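Local atomic coordinates of G/U mismatch-specific DNA glycosylase (Deinococcus radiodurans, PDB entry 2C2Q), a protein that belongs to the uracil-DNA glycosylase superfamily as a mismatch-specific member, folded as a compact alpha/beta domain around a central sheet. Residues A[83-88]-A[127-132]; A[117-122]-A[174-179]. The protein carries 1 engineered substitution. All blocks are in the same frame, centred on the assembly; numbering follows the deposited sequence.

Interactions 1 and 2 lie on the two faces of one central sheet, their centres about 16 Å apart. Interaction 2 packs the helix of 174-179 on I117 and A119 of strand 117-120. Interaction 1 sets the end of helix 123-130, which follows that strand after a two-residue link, against the turn leaving edge strand 80-84. F120, whose side chain lies on the interaction 1 face, joins the two: its ring atom CE1 is 3.4 Å from T129 OG1 and 4.2 Å from V85 CG2. In uracil-DNA glycosylase folds the active site generally lies at the C-terminal ends of the parallel strands, the end of the sheet from which the 83-88 segment departs.

Interaction 1: A[83-88]-A[127-132]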
loop_
_atom_site.group_PDB
_atom_site.type_symbol
_atom_site.label_atom_id
_atom_site.label_comp_id
_atom_site.label_asym_id
_atom_site.label_seq_id
_atom_site.Cartn_x
_atom_site.Cartn_y
_atom_site.Cartn_z
ATOM N N THR A 83 -0.253 -5.022 0.557
ATOM C CA THR A 83 -1.464 -5.711 0.035
ATOM C C THR A 83 -2.178 -4.776 -0.977
ATOM O O THR A 83 -1.659 -3.711 -1.275
ATOM C CB THR A 83 -2.405 -6.162 1.191
ATOM O OG1 THR A 83 -3.527 -6.898 0.660
ATOM C CG2 THR A 83 -3.002 -4.950 1.964
ATOM N N ASP A 84 -3.367 -5.147 -1.434
ATOM C CA ASP A 84 -4.157 -4.337 -2.354
ATOM C C ASP A 84 -5.628 -4.473 -2.014
ATOM O O ASP A 84 -6.037 -5.484 -1.449
ATOM C CB ASP A 84 -3.978 -4.835 -3.784
ATOM C CG ASP A 84 -2.603 -4.490 -4.379
ATOM O OD1 ASP A 84 -2.069 -3.360 -4.151
ATOM O OD2 ASP A 84 -2.015 -5.278 -5.164
ATOM N N VAL A 85 -6.424 -3.520 -2.453
ATOM C CA VAL A 85 -7.874 -3.614 -2.203
ATOM C C VAL A 85 -8.478 -4.756 -3.009
ATOM O O VAL A 85 -9.403 -5.447 -2.552
ATOM C CB VAL A 85 -8.559 -2.262 -2.509
ATOM C CG1 VAL A 85 -10.063 -2.302 -2.158
ATOM C CG2 VAL A 85 -7.844 -1.091 -1.753
ATOM N N ALA A 86 -7.985 -4.955 -4.228
ATOM C CA ALA A 86 -8.393 -6.066 -5.092
ATOM C C ALA A 86 -7.227 -7.083 -5.251
ATOM O O ALA A 86 -6.143 -6.733 -5.762
ATOM C CB ALA A 86 -8.826 -5.550 -6.420
ATOM N N LYS A 87 -7.448 -8.325 -4.820
ATOM C CA LYS A 87 -6.373 -9.309 -4.795
ATOM C C LYS A 87 -6.507 -10.443 -5.852
ATOM O O LYS A 87 -5.576 -11.175 -6.085
ATOM C CB LYS A 87 -6.317 -9.940 -3.420
ATOM C CG LYS A 87 -5.749 -9.022 -2.338
ATOM C CD LYS A 87 -4.263 -8.584 -2.600
ATOM C CE LYS A 87 -3.345 -9.783 -2.768
ATOM N NZ LYS A 87 -1.871 -9.436 -2.652
ATOM N N ARG A 88 -7.726 -10.617 -6.367
ATOM C CA ARG A 88 -8.037 -11.721 -7.286
ATOM C C ARG A 88 -8.179 -11.298 -8.743
ATOM O O ARG A 88 -8.527 -12.151 -9.594
ATOM C CB ARG A 88 -9.378 -12.361 -6.843
ATOM C CG ARG A 88 -9.308 -12.961 -5.407
ATOM C CD ARG A 88 -10.589 -13.736 -4.996
ATOM N NE ARG A 88 -10.477 -14.352 -3.668
ATOM C CZ ARG A 88 -10.566 -13.667 -2.514
ATOM N NH1 ARG A 88 -10.737 -12.346 -2.511
ATOM N NH2 ARG A 88 -10.490 -14.316 -1.349
ATOM N N SER A 127 -10.314 5.622 -1.656
ATOM C CA SER A 127 -11.730 5.941 -1.922
ATOM C C SER A 127 -12.606 4.690 -1.904
ATOM O O SER A 127 -13.662 4.708 -1.295
ATOM C CB SER A 127 -11.882 6.759 -3.233
ATOM O OG SER A 127 -13.234 6.744 -3.685
ATOM N N GLU A 128 -12.135 3.582 -2.477
ATOM C CA GLU A 128 -12.875 2.298 -2.416
ATOM C C GLU A 128 -13.025 1.819 -0.963
ATOM O O GLU A 128 -14.038 1.216 -0.633
ATOM C CB GLU A 128 -12.208 1.213 -3.254
ATOM C CG GLU A 128 -12.292 1.430 -4.769
ATOM C CD GLU A 128 -13.717 1.380 -5.367
ATOM O OE1 GLU A 128 -14.623 0.823 -4.723
ATOM O OE2 GLU A 128 -13.921 1.883 -6.522
ATOM N N THR A 129 -12.034 2.098 -0.121
ATOM C CA THR A 129 -12.009 1.660 1.292
ATOM C C THR A 129 -12.764 2.585 2.243
ATOM O O THR A 129 -13.542 2.106 3.077
ATOM C CB THR A 129 -10.538 1.480 1.752
ATOM O OG1 THR A 129 -9.909 0.528 0.882
ATOM C CG2 THR A 129 -10.428 0.867 3.213
ATOM N N LEU A 130 -12.550 3.887 2.102
ATOM C CA LEU A 130 -13.038 4.875 3.063
ATOM C C LEU A 130 -14.440 5.368 2.716
ATOM O O LEU A 130 -15.088 6.009 3.554
ATOM C CB LEU A 130 -12.055 6.057 3.203
ATOM C CG LEU A 130 -10.625 5.750 3.670
ATOM C CD1 LEU A 130 -9.693 6.969 3.540
ATOM C CD2 LEU A 130 -10.602 5.203 5.098
ATOM N N GLY A 131 -14.905 5.058 1.502
ATOM C CA GLY A 131 -16.232 5.462 1.027
ATOM C C GLY A 131 -16.362 6.957 0.732
ATOM O O GLY A 131 -17.476 7.492 0.681
ATOM N N VAL A 132 -15.235 7.642 0.567
ATOM C CA VAL A 132 -15.245 9.048 0.203
ATOM C C VAL A 132 -14.662 9.200 -1.217
ATOM O O VAL A 132 -13.644 8.575 -1.541
ATOM C CB VAL A 132 -14.509 9.921 1.253
ATOM C CG1 VAL A 132 -15.209 9.827 2.615
ATOM C CG2 VAL A 132 -13.058 9.515 1.410
#
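V85 meets the last turn of helix 123-130 through both of its methyl groups. CG2 approaches T129 OG1 to 3.7 Å, the two short side chains crossing at an angle, while V85 CG1 lies 4.3 Å from CB of E128, the residue before T129. T129 turns its hydroxyl rather than its methyl to the valine, OG1 standing beside its own backbone N (chi1 -58°). From there OG1 bonds to the carbonyl of G125 one turn earlier, so a buried polar atom is satisfied within its own helix and can lie against an apolar side chain. T129 also touches P103 and L106 of helix 103-113, and its carbonyl oxygen takes a bond from R107 NH2. E128 adds only its base to the contact: its carboxylate turns away and pairs with R124. On the other side, V85 is placed by backbone bonds to G32 and R102, and its side chain also touches V31 of strand 28-32. The helix ends just beyond T129. G131 N still bonds to S127 O at 3.1 Å, but G131 leaves helical geometry with positive phi (71°), and beyond it S127 OG donates a hydrogen bond to V132 O (2.8 Å), from above the plane of that carbonyl. The contact thus joins the turn just after edge strand 80-84 to the last turn of helix 123-130, as part of the layered alpha/beta fold of the uracil-DNA glycosylase superfamily.

Interaction 2: A[117-122]-A[174-179]; sequences IVAFTS and QALGDR
A119 and L176 form the close-packed centre of this contact: the single methyl of the alanine points at the helix, bringing A119 CB within 3.7 Å of L176 CD2. The leucine divides its two branches between two strand residues. While CD2 rests on A119, CD1 lies against I117, 4.0 Å from I117 CD1 and 4.1 Å from I117 CG2, as the two side chains lie alongside and run in opposing senses. L176 reaches the sheet because CG stands anti to the backbone N (chi1 -180°), which carries both branches out from the helix. Between I117 and A119, V118 turns its side chain to the other face of the strand. The helix runs nearly antiparallel to strand 117-120, at 167°, and the axes of strand 117-120 and helix segment 174-179 come within 11.4 Å. W155 of the adjacent strand 153-156 touches I117, A119 and L176, and L28 touches the first two from strand 28-32, so I117, A119 and L176 are buried between helix 171-188 and the sheet.

Toward R179 the character changes. Its stem passes across the end of the isoleucine, R179 CG lying 4.0 Å from I117 CD1. The chain then bends at chi2, and the guanidinium is engaged by E153 through NE and by E182 through NH1. On the exposed side of the helix, Q174 NE2 donates to D178 OD1 over 3.2 Å, nearly straight at 159°; the amide keeps the bond in its own plane but meets the carboxylate from above. D178 OD1 also pairs with R181. Between strand and helix the contact is therefore wholly apolar and rests on shape and burial, whereas charge is confined to its margin, where the arginine offers its CG methylene to the isoleucine and its guanidinium to carboxylates.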
loop_
_atom_site.group_PDB
_atom_site.type_symbol
_atom_site.label_atom_id
_atom_site.label_comp_id
_atom_site.label_asym_id
_atom_site.label_seq_id
_atom_site.Cartn_x
_atom_site.Cartn_y
_atom_site.Cartn_z
ATOM N N ILE A 117 0.962 2.046 10.440
ATOM C CA ILE A 117 0.440 2.927 9.386
ATOM C C ILE A 117 -0.117 2.064 8.272
ATOM O O ILE A 117 0.484 1.024 7.958
ATOM C CB ILE A 117 1.521 3.844 8.806
ATOM C CG1 ILE A 117 2.182 4.713 9.930
ATOM C CG2 ILE A 117 0.871 4.717 7.711
ATOM C CD1 ILE A 117 3.515 5.235 9.500
ATOM N N VAL A 118 -1.298 2.443 7.766
ATOM C CA VAL A 118 -1.766 1.920 6.453
ATOM C C VAL A 118 -1.724 3.105 5.484
ATOM O O VAL A 118 -2.379 4.109 5.744
ATOM C CB VAL A 118 -3.190 1.315 6.567
ATOM C CG1 VAL A 118 -3.758 0.936 5.121
ATOM C CG2 VAL A 118 -3.094 0.069 7.408
ATOM N N ALA A 119 -0.952 2.999 4.396
ATOM C CA ALA A 119 -0.846 4.134 3.458
ATOM C C ALA A 119 -1.344 3.634 2.093
ATOM O O ALA A 119 -0.798 2.682 1.548
ATOM C CB ALA A 119 0.574 4.671 3.352
ATOM N N PHE A 120 -2.474 4.183 1.640
ATOM C CA PHE A 120 -2.971 3.893 0.282
ATOM C C PHE A 120 -2.061 4.554 -0.732
ATOM O O PHE A 120 -1.694 5.739 -0.588
ATOM C CB PHE A 120 -4.422 4.365 0.095
ATOM C CG PHE A 120 -5.371 3.605 0.973
ATOM C CD1 PHE A 120 -5.901 2.389 0.524
ATOM C CD2 PHE A 120 -5.614 4.014 2.288
ATOM C CE1 PHE A 120 -6.740 1.616 1.313
ATOM C CE2 PHE A 120 -6.467 3.222 3.090
ATOM C CZ PHE A 120 -7.022 2.049 2.595
ATOM N N THR A 121 -1.626 3.782 -1.719
ATOM C CA THR A 121 -0.696 4.333 -2.749
ATOM C C THR A 121 -1.421 5.010 -3.908
ATOM O O THR A 121 -0.818 5.301 -4.928
ATOM C CB THR A 121 0.247 3.227 -3.285
ATOM O OG1 THR A 121 -0.565 2.203 -3.935
ATOM C CG2 THR A 121 0.954 2.522 -2.073
ATOM N N SER A 122 -2.719 5.188 -3.770
ATOM C CA SER A 122 -3.478 6.048 -4.696
ATOM C C SER A 122 -4.768 6.506 -4.030
ATOM O O SER A 122 -5.299 5.866 -3.126
ATOM C CB SER A 122 -3.804 5.300 -5.999
ATOM O OG SER A 122 -4.655 4.192 -5.694
ATOM N N GLN A 174 7.662 11.573 1.133
ATOM C CA GLN A 174 8.774 11.884 1.983
ATOM C C GLN A 174 8.308 12.064 3.434
ATOM O O GLN A 174 9.027 11.655 4.370
ATOM C CB GLN A 174 9.443 13.185 1.516
ATOM C CG GLN A 174 10.646 13.501 2.343
ATOM C CD GLN A 174 11.791 12.561 2.152
ATOM O OE1 GLN A 174 12.270 12.336 1.033
ATOM N NE2 GLN A 174 12.265 12.002 3.258
ATOM N N ALA A 175 7.136 12.668 3.629
ATOM C CA ALA A 175 6.571 12.862 4.979
ATOM C C ALA A 175 6.307 11.489 5.634
ATOM O O ALA A 175 6.414 11.302 6.870
ATOM C CB ALA A 175 5.286 13.657 4.912
ATOM N N LEU A 176 5.888 10.559 4.791
ATOM C CA LEU A 176 5.634 9.206 5.256
ATOM C C LEU A 176 6.931 8.578 5.668
ATOM O O LEU A 176 7.008 7.976 6.777
ATOM C CB LEU A 176 4.917 8.384 4.153
ATOM C CG LEU A 176 4.617 6.955 4.585
ATOM C CD1 LEU A 176 3.760 6.873 5.829
ATOM C CD2 LEU A 176 3.962 6.218 3.402
ATOM N N GLY A 177 7.948 8.702 4.814
ATOM C CA GLY A 177 9.313 8.210 5.076
ATOM C C GLY A 177 9.826 8.724 6.438
ATOM O O GLY A 177 10.429 7.979 7.228
ATOM N N ASP A 178 9.582 9.991 6.684
ATOM C CA ASP A 178 10.051 10.669 7.903
ATOM C C ASP A 178 9.312 10.117 9.095
ATOM O O ASP A 178 9.926 9.891 10.158
ATOM C CB ASP A 178 9.658 12.129 7.794
ATOM C CG ASP A 178 10.558 12.896 6.853
ATOM O OD1 ASP A 178 11.626 12.365 6.385
ATOM O OD2 ASP A 178 10.252 14.051 6.561
ATOM N N ARG A 179 8.001 9.960 8.924
ATOM C CA ARG A 179 7.108 9.377 9.947
ATOM C C ARG A 179 7.478 7.934 10.339
ATOM O O ARG A 179 7.438 7.579 11.534
ATOM C CB ARG A 179 5.654 9.425 9.513
ATOM C CG ARG A 179 4.693 8.863 10.581
ATOM C CD ARG A 179 4.721 9.660 11.900
ATOM N NE ARG A 179 3.782 9.123 12.856
ATOM C CZ ARG A 179 4.023 9.048 14.172
ATOM N NH1 ARG A 179 5.168 9.511 14.676
ATOM N NH2 ARG A 179 3.109 8.514 14.969
#